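Local coordinates for putative adenosine kinase (PDB 3VAS), which probably phosphorylates adenosine to AMP, as a ribokinase-family (pfkB) adenosine kinase of the parasite Schistosoma mansoni, at residues 24-29 against 178-183; 210-215 against 229-234. One frame throughout, in Å; residues are numbered along the deposited sequence.

Contact 1. Residues 24-29 against 178-183; sequences EGYVFG and KAQVYY
Tyr-26 O takes two backbone donors at once: Gln-180 N at 2.8 Å, tilted from the carbonyl plane, and Val-181 N at 3.1 Å, nearly in line with the C=O bond. From this forked start the two chains run on as parallel strands. Phe-28 N gives to Val-181 O at 2.9 Å with an N-H...O angle of 166°, and Tyr-183 N returns to Phe-28 O. CA-H...O contacts run beside these bonds, from Val-27 CA to Val-181 O and from Tyr-182 CA to Phe-28 O.

Ahead of the strands, one water donates to both Glu-24 O and Lys-178 O, and the aliphatic CD of Lys-178 lies 3.7 Å from Glu-24 O.

The aromatic contact is a CH-pi one. Gln-180 CB sits over one face of the Tyr-26 ring, 3.8 Å from its centroid and 20° off the normal, while CG reaches CE1. With CG of Tyr-26 anti to its N (chi1 -165°), the ring swings back over the second segment, and its CE2 also touches Val-181 CG2 at 3.6 Å.

Apolar packing divides between the sheet faces. Val-27 and Val-181 lie side by side on one, where both touch Ile-331. On the other, Phe-28 CB touches both Ala-179 CB, 3.6 Å away, and Tyr-182 CD1; helix 189-205 covers this side through Ile-199. The Tyr-182 hydroxyl is held by Val-176 O and Lys-208 NZ.

Strand 27-40 also pairs with strand 101-107, so it lies between two parallel neighbours, an arrangement characteristic of the central sheet of the ribokinase-like alpha/beta fold.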
loop_
_atom_site.group_PDB
_atom_site.type_symbol
_atom_site.label_atom_id
_atom_site.label_comp_id
_atom_site.label_asym_id
_atom_site.label_seq_id
_atom_site.Cartn_x
_atom_site.Cartn_y
_atom_site.Cartn_z
ATOM N N GLU A 24 -15.918 1.364 15.910
ATOM C CA GLU A 24 -15.831 0.299 14.909
ATOM C C GLU A 24 -15.926 0.877 13.499
ATOM O O GLU A 24 -16.653 1.844 13.262
ATOM C CB GLU A 24 -16.917 -0.758 15.124
ATOM C CG GLU A 24 -16.730 -1.601 16.379
ATOM C CD GLU A 24 -17.702 -2.768 16.451
ATOM O OE1 GLU A 24 -18.520 -2.928 15.516
ATOM O OE2 GLU A 24 -17.646 -3.525 17.443
ATOM N N GLY A 25 -15.179 0.290 12.571
ATOM C CA GLY A 25 -15.136 0.790 11.210
ATOM C C GLY A 25 -14.601 2.208 11.108
ATOM O O GLY A 25 -14.945 2.946 10.189
ATOM N N TYR A 26 -13.759 2.591 12.062
ATOM C CA TYR A 26 -13.130 3.908 12.066
ATOM C C TYR A 26 -12.212 4.083 10.852
ATOM O O TYR A 26 -12.092 5.181 10.307
ATOM C CB TYR A 26 -12.326 4.084 13.352
ATOM C CG TYR A 26 -11.933 5.505 13.658
ATOM C CD1 TYR A 26 -12.803 6.355 14.330
ATOM C CD2 TYR A 26 -10.684 5.996 13.291
ATOM C CE1 TYR A 26 -12.444 7.657 14.619
ATOM C CE2 TYR A 26 -10.319 7.296 13.579
ATOM C CZ TYR A 26 -11.202 8.121 14.240
ATOM O OH TYR A 26 -10.841 9.416 14.528
ATOM N N VAL A 27 -11.574 2.987 10.442
ATOM C CA VAL A 27 -10.623 2.979 9.335
ATOM C C VAL A 27 -11.151 2.133 8.181
ATOM O O VAL A 27 -11.530 0.979 8.372
ATOM C CB VAL A 27 -9.257 2.398 9.770
ATOM C CG1 VAL A 27 -8.312 2.299 8.580
ATOM C CG2 VAL A 27 -8.643 3.239 10.882
ATOM N N PHE A 28 -11.170 2.713 6.985
ATOM C CA PHE A 28 -11.657 2.016 5.797
ATOM C C PHE A 28 -10.578 1.952 4.725
ATOM O O PHE A 28 -9.931 2.953 4.426
ATOM C CB PHE A 28 -12.899 2.717 5.230
ATOM C CG PHE A 28 -13.429 2.093 3.959
ATOM C CD1 PHE A 28 -14.443 1.150 4.007
ATOM C CD2 PHE A 28 -12.917 2.459 2.719
ATOM C CE1 PHE A 28 -14.930 0.574 2.845
ATOM C CE2 PHE A 28 -13.397 1.887 1.559
ATOM C CZ PHE A 28 -14.407 0.945 1.619
ATOM N N GLY A 29 -10.400 0.775 4.137
ATOM C CA GLY A 29 -9.544 0.633 2.975
ATOM C C GLY A 29 -10.278 -0.030 1.823
ATOM O O GLY A 29 -11.181 -0.841 2.038
ATOM N N LYS A 178 -19.222 5.608 7.871
ATOM C CA LYS A 178 -18.871 5.528 9.288
ATOM C C LYS A 178 -17.370 5.698 9.552
ATOM O O LYS A 178 -16.955 5.926 10.692
ATOM C CB LYS A 178 -19.355 4.208 9.899
ATOM C CG LYS A 178 -18.650 2.983 9.343
ATOM C CD LYS A 178 -18.814 1.780 10.258
ATOM C CE LYS A 178 -20.258 1.356 10.371
ATOM N NZ LYS A 178 -20.439 0.333 11.437
ATOM N N ALA A 179 -16.556 5.583 8.507
ATOM C CA ALA A 179 -15.108 5.733 8.658
ATOM C C ALA A 179 -14.709 7.192 8.828
ATOM O O ALA A 179 -15.347 8.087 8.277
ATOM C CB ALA A 179 -14.375 5.119 7.478
ATOM N N GLN A 180 -13.654 7.428 9.599
ATOM C CA GLN A 180 -13.120 8.776 9.772
ATOM C C GLN A 180 -11.755 8.856 9.114
ATOM O O GLN A 180 -11.214 9.944 8.900
ATOM C CB GLN A 180 -13.016 9.133 11.256
ATOM C CG GLN A 180 -14.358 9.159 11.972
ATOM C CD GLN A 180 -15.319 10.159 11.359
ATOM O OE1 GLN A 180 -16.490 9.853 11.124
ATOM N NE2 GLN A 180 -14.828 11.367 11.096
ATOM N N VAL A 181 -11.212 7.683 8.794
ATOM C CA VAL A 181 -9.879 7.561 8.213
ATOM C C VAL A 181 -9.895 6.601 7.028
ATOM O O VAL A 181 -10.456 5.509 7.116
ATOM C CB VAL A 181 -8.865 7.037 9.253
ATOM C CG1 VAL A 181 -7.495 6.827 8.616
ATOM C CG2 VAL A 181 -8.774 7.992 10.442
ATOM N N TYR A 182 -9.284 7.010 5.920
ATOM C CA TYR A 182 -9.168 6.141 4.752
ATOM C C TYR A 182 -7.714 5.897 4.373
ATOM O O TYR A 182 -6.869 6.788 4.487
ATOM C CB TYR A 182 -9.921 6.726 3.556
ATOM C CG TYR A 182 -11.347 7.109 3.869
ATOM C CD1 TYR A 182 -12.356 6.157 3.876
ATOM C CD2 TYR A 182 -11.681 8.420 4.167
ATOM C CE1 TYR A 182 -13.661 6.502 4.166
ATOM C CE2 TYR A 182 -12.983 8.774 4.463
ATOM C CZ TYR A 182 -13.969 7.813 4.460
ATOM O OH TYR A 182 -15.268 8.164 4.753
ATOM N N TYR A 183 -7.425 4.675 3.943
ATOM C CA TYR A 183 -6.143 4.365 3.340
ATOM C C TYR A 183 -6.368 3.673 2.002
ATOM O O TYR A 183 -6.938 2.583 1.955
ATOM C CB TYR A 183 -5.291 3.469 4.244
ATOM C CG TYR A 183 -3.925 3.183 3.654
ATOM C CD1 TYR A 183 -2.875 4.089 3.803
ATOM C CD2 TYR A 183 -3.687 2.022 2.925
ATOM C CE1 TYR A 183 -1.624 3.840 3.252
ATOM C CE2 TYR A 183 -2.443 1.766 2.366
ATOM C CZ TYR A 183 -1.416 2.675 2.535
ATOM O OH TYR A 183 -0.179 2.411 1.989
HETATM O O HOH W 1 -16.857 4.382 12.816
#

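Contact 2. Residues 210-215 against 229-234; sequences FCFNLS and EMISYS
Met-230 faces Phe-212 and Phe-210 from the last part of helix 224-231. Its CB lies over one face of the Phe-212 ring, 3.8 Å from the centroid and 14° off the normal, a CH-pi contact placed toward the rim at CZ. CG lies past the rim of the same ring, 4.0 Å from CE1. Bends at chi2 (-54°) and chi3 then turn the chain past SD, and CE ends 3.4 Å from Phe-210 CZ and 3.6 Å from its CE2. One methionine thus spans two phenylalanines that project from the same face of strand 209-213. The helix packs on this face of the parallel ribokinase-like sheet, and the type I turn from Ile-231 to Ser-234 leads from it toward strand 236-240, the next parallel neighbour. In the turn, Met-230 O receives Tyr-233 N and Ser-234 OG from opposite faces of its plane; the serine bond is 2.7 Å. That hydroxyl oxygen also touches both phenylalanines, 3.1 Å from Phe-212 CB and at the edge of the Phe-210 ring, 3.5 Å from CD2. Farther along, Ile-231 CG1 approaches Phe-212 CD2, and Ile-231 CD1 meets Leu-214 CD2.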
loop_
_atom_site.group_PDB
_atom_site.type_symbol
_atom_site.label_atom_id
_atom_site.label_comp_id
_atom_site.label_asym_id
_atom_site.label_seq_id
_atom_site.Cartn_x
_atom_site.Cartn_y
_atom_site.Cartn_z
ATOM N N PHE A 210 -7.791 11.308 4.712
ATOM C CA PHE A 210 -7.528 10.440 3.574
ATOM C C PHE A 210 -6.029 10.251 3.373
ATOM O O PHE A 210 -5.303 11.213 3.140
ATOM C CB PHE A 210 -8.164 11.005 2.299
ATOM C CG PHE A 210 -8.134 10.049 1.132
ATOM C CD1 PHE A 210 -9.199 9.193 0.899
ATOM C CD2 PHE A 210 -7.041 10.001 0.281
ATOM C CE1 PHE A 210 -9.178 8.309 -0.167
ATOM C CE2 PHE A 210 -7.012 9.122 -0.788
ATOM C CZ PHE A 210 -8.083 8.270 -1.010
ATOM N N CYS A 211 -5.577 9.002 3.445
ATOM C CA CYS A 211 -4.159 8.681 3.317
ATOM C C CYS A 211 -3.877 7.949 2.010
ATOM O O CYS A 211 -4.568 6.991 1.662
ATOM C CB CYS A 211 -3.695 7.839 4.510
ATOM S SG CYS A 211 -4.138 8.550 6.123
ATOM N N PHE A 212 -2.852 8.403 1.295
ATOM C CA PHE A 212 -2.583 7.936 -0.058
ATOM C C PHE A 212 -1.128 7.512 -0.201
ATOM O O PHE A 212 -0.227 8.184 0.301
ATOM C CB PHE A 212 -2.923 9.051 -1.052
ATOM C CG PHE A 212 -2.705 8.679 -2.497
ATOM C CD1 PHE A 212 -3.461 7.680 -3.094
ATOM C CD2 PHE A 212 -1.764 9.349 -3.262
ATOM C CE1 PHE A 212 -3.266 7.341 -4.425
ATOM C CE2 PHE A 212 -1.560 9.016 -4.596
ATOM C CZ PHE A 212 -2.313 8.011 -5.178
ATOM N N ASN A 213 -0.899 6.390 -0.875
ATOM C CA ASN A 213 0.459 5.904 -1.108
ATOM C C ASN A 213 0.821 5.975 -2.597
ATOM O O ASN A 213 0.047 5.528 -3.446
ATOM C CB ASN A 213 0.605 4.469 -0.587
ATOM C CG ASN A 213 2.054 4.099 -0.267
ATOM O OD1 ASN A 213 2.937 4.177 -1.125
ATOM N ND2 ASN A 213 2.300 3.701 0.980
ATOM N N LEU A 214 1.983 6.540 -2.913
ATOM C CA LEU A 214 2.443 6.603 -4.305
ATOM C C LEU A 214 2.651 5.196 -4.889
ATOM O O LEU A 214 2.536 4.990 -6.100
ATOM C CB LEU A 214 3.725 7.444 -4.434
ATOM C CG LEU A 214 3.672 8.925 -4.027
ATOM C CD1 LEU A 214 5.032 9.604 -4.202
ATOM C CD2 LEU A 214 2.595 9.673 -4.808
ATOM N N SER A 215 2.976 4.246 -4.016
ATOM C CA SER A 215 2.956 2.811 -4.330
ATOM C C SER A 215 4.045 2.268 -5.270
ATOM O O SER A 215 4.683 1.265 -4.948
ATOM C CB SER A 215 1.567 2.370 -4.802
ATOM O OG SER A 215 0.609 2.584 -3.782
ATOM N N GLU A 229 -4.435 13.999 -9.003
ATOM C CA GLU A 229 -5.808 14.231 -8.585
ATOM C C GLU A 229 -6.037 13.667 -7.183
ATOM O O GLU A 229 -6.653 14.321 -6.340
ATOM C CB GLU A 229 -6.813 13.650 -9.577
ATOM C CG GLU A 229 -8.252 13.957 -9.193
ATOM C CD GLU A 229 -9.241 13.732 -10.326
ATOM O OE1 GLU A 229 -9.091 12.746 -11.080
ATOM O OE2 GLU A 229 -10.175 14.548 -10.459
ATOM N N MET A 230 -5.532 12.460 -6.937
ATOM C CA MET A 230 -5.637 11.840 -5.619
ATOM C C MET A 230 -4.937 12.668 -4.534
ATOM O O MET A 230 -5.486 12.872 -3.452
ATOM C CB MET A 230 -5.093 10.410 -5.642
ATOM C CG MET A 230 -5.944 9.438 -6.455
ATOM S SD MET A 230 -7.675 9.429 -5.944
ATOM C CE MET A 230 -7.527 8.804 -4.288
ATOM N N ILE A 231 -3.730 13.143 -4.830
ATOM C CA ILE A 231 -3.002 13.994 -3.897
ATOM C C ILE A 231 -3.861 15.189 -3.475
ATOM O O ILE A 231 -3.847 15.590 -2.308
ATOM C CB ILE A 231 -1.651 14.465 -4.483
ATOM C CG1 ILE A 231 -0.696 13.276 -4.629
ATOM C CG2 ILE A 231 -1.017 15.526 -3.603
ATOM C CD1 ILE A 231 0.642 13.632 -5.243
ATOM N N SER A 232 -4.650 15.721 -4.410
ATOM C CA SER A 232 -5.451 16.914 -4.121
ATOM C C SER A 232 -6.598 16.664 -3.127
ATOM O O SER A 232 -7.225 17.612 -2.654
ATOM C CB SER A 232 -5.946 17.598 -5.412
ATOM O OG SER A 232 -7.037 16.911 -6.008
ATOM N N TYR A 233 -6.856 15.397 -2.803
ATOM C CA TYR A 233 -7.832 15.053 -1.765
ATOM C C TYR A 233 -7.160 14.406 -0.552
ATOM O O TYR A 233 -7.822 14.081 0.436
ATOM C CB TYR A 233 -8.905 14.098 -2.305
ATOM C CG TYR A 233 -9.751 14.660 -3.431
ATOM C CD1 TYR A 233 -9.361 14.516 -4.757
ATOM C CD2 TYR A 233 -10.942 15.324 -3.165
ATOM C CE1 TYR A 233 -10.130 15.023 -5.789
ATOM C CE2 TYR A 233 -11.719 15.836 -4.190
ATOM C CZ TYR A 233 -11.307 15.682 -5.503
ATOM O OH TYR A 233 -12.070 16.188 -6.531
ATOM N N SER A 234 -5.846 14.212 -0.630
ATOM C CA SER A 234 -5.128 13.475 0.404
ATOM C C SER A 234 -4.613 14.387 1.509
ATOM O O SER A 234 -4.010 15.422 1.235
ATOM C CB SER A 234 -3.961 12.702 -0.206
ATOM O OG SER A 234 -4.413 11.801 -1.198
#

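How the contacts relate
Contacts 1 and 2 follow one another along the chain, their centres 15 Å apart, and meet where strands 181-185 and 209-213 lie side by side. A probable backbone bond of 2.8 Å from Cys-211 N to Tyr-182 O joins them, and Tyr-182 CB packs on Phe-210 CD1 at 3.7 Å. On the other face, Tyr-183 OH probably bonds Asn-213 ND2 at 3.0 Å. Asn-213 OD1 in turn accepts from Ser-215 N in an Asx turn just past the strand. Both contacts lie near the bound adenosine, contact 1 closer through the side chain of Tyr-183, about 8 Å from it, and contact 2 through that of Phe-212, about 11 Å away.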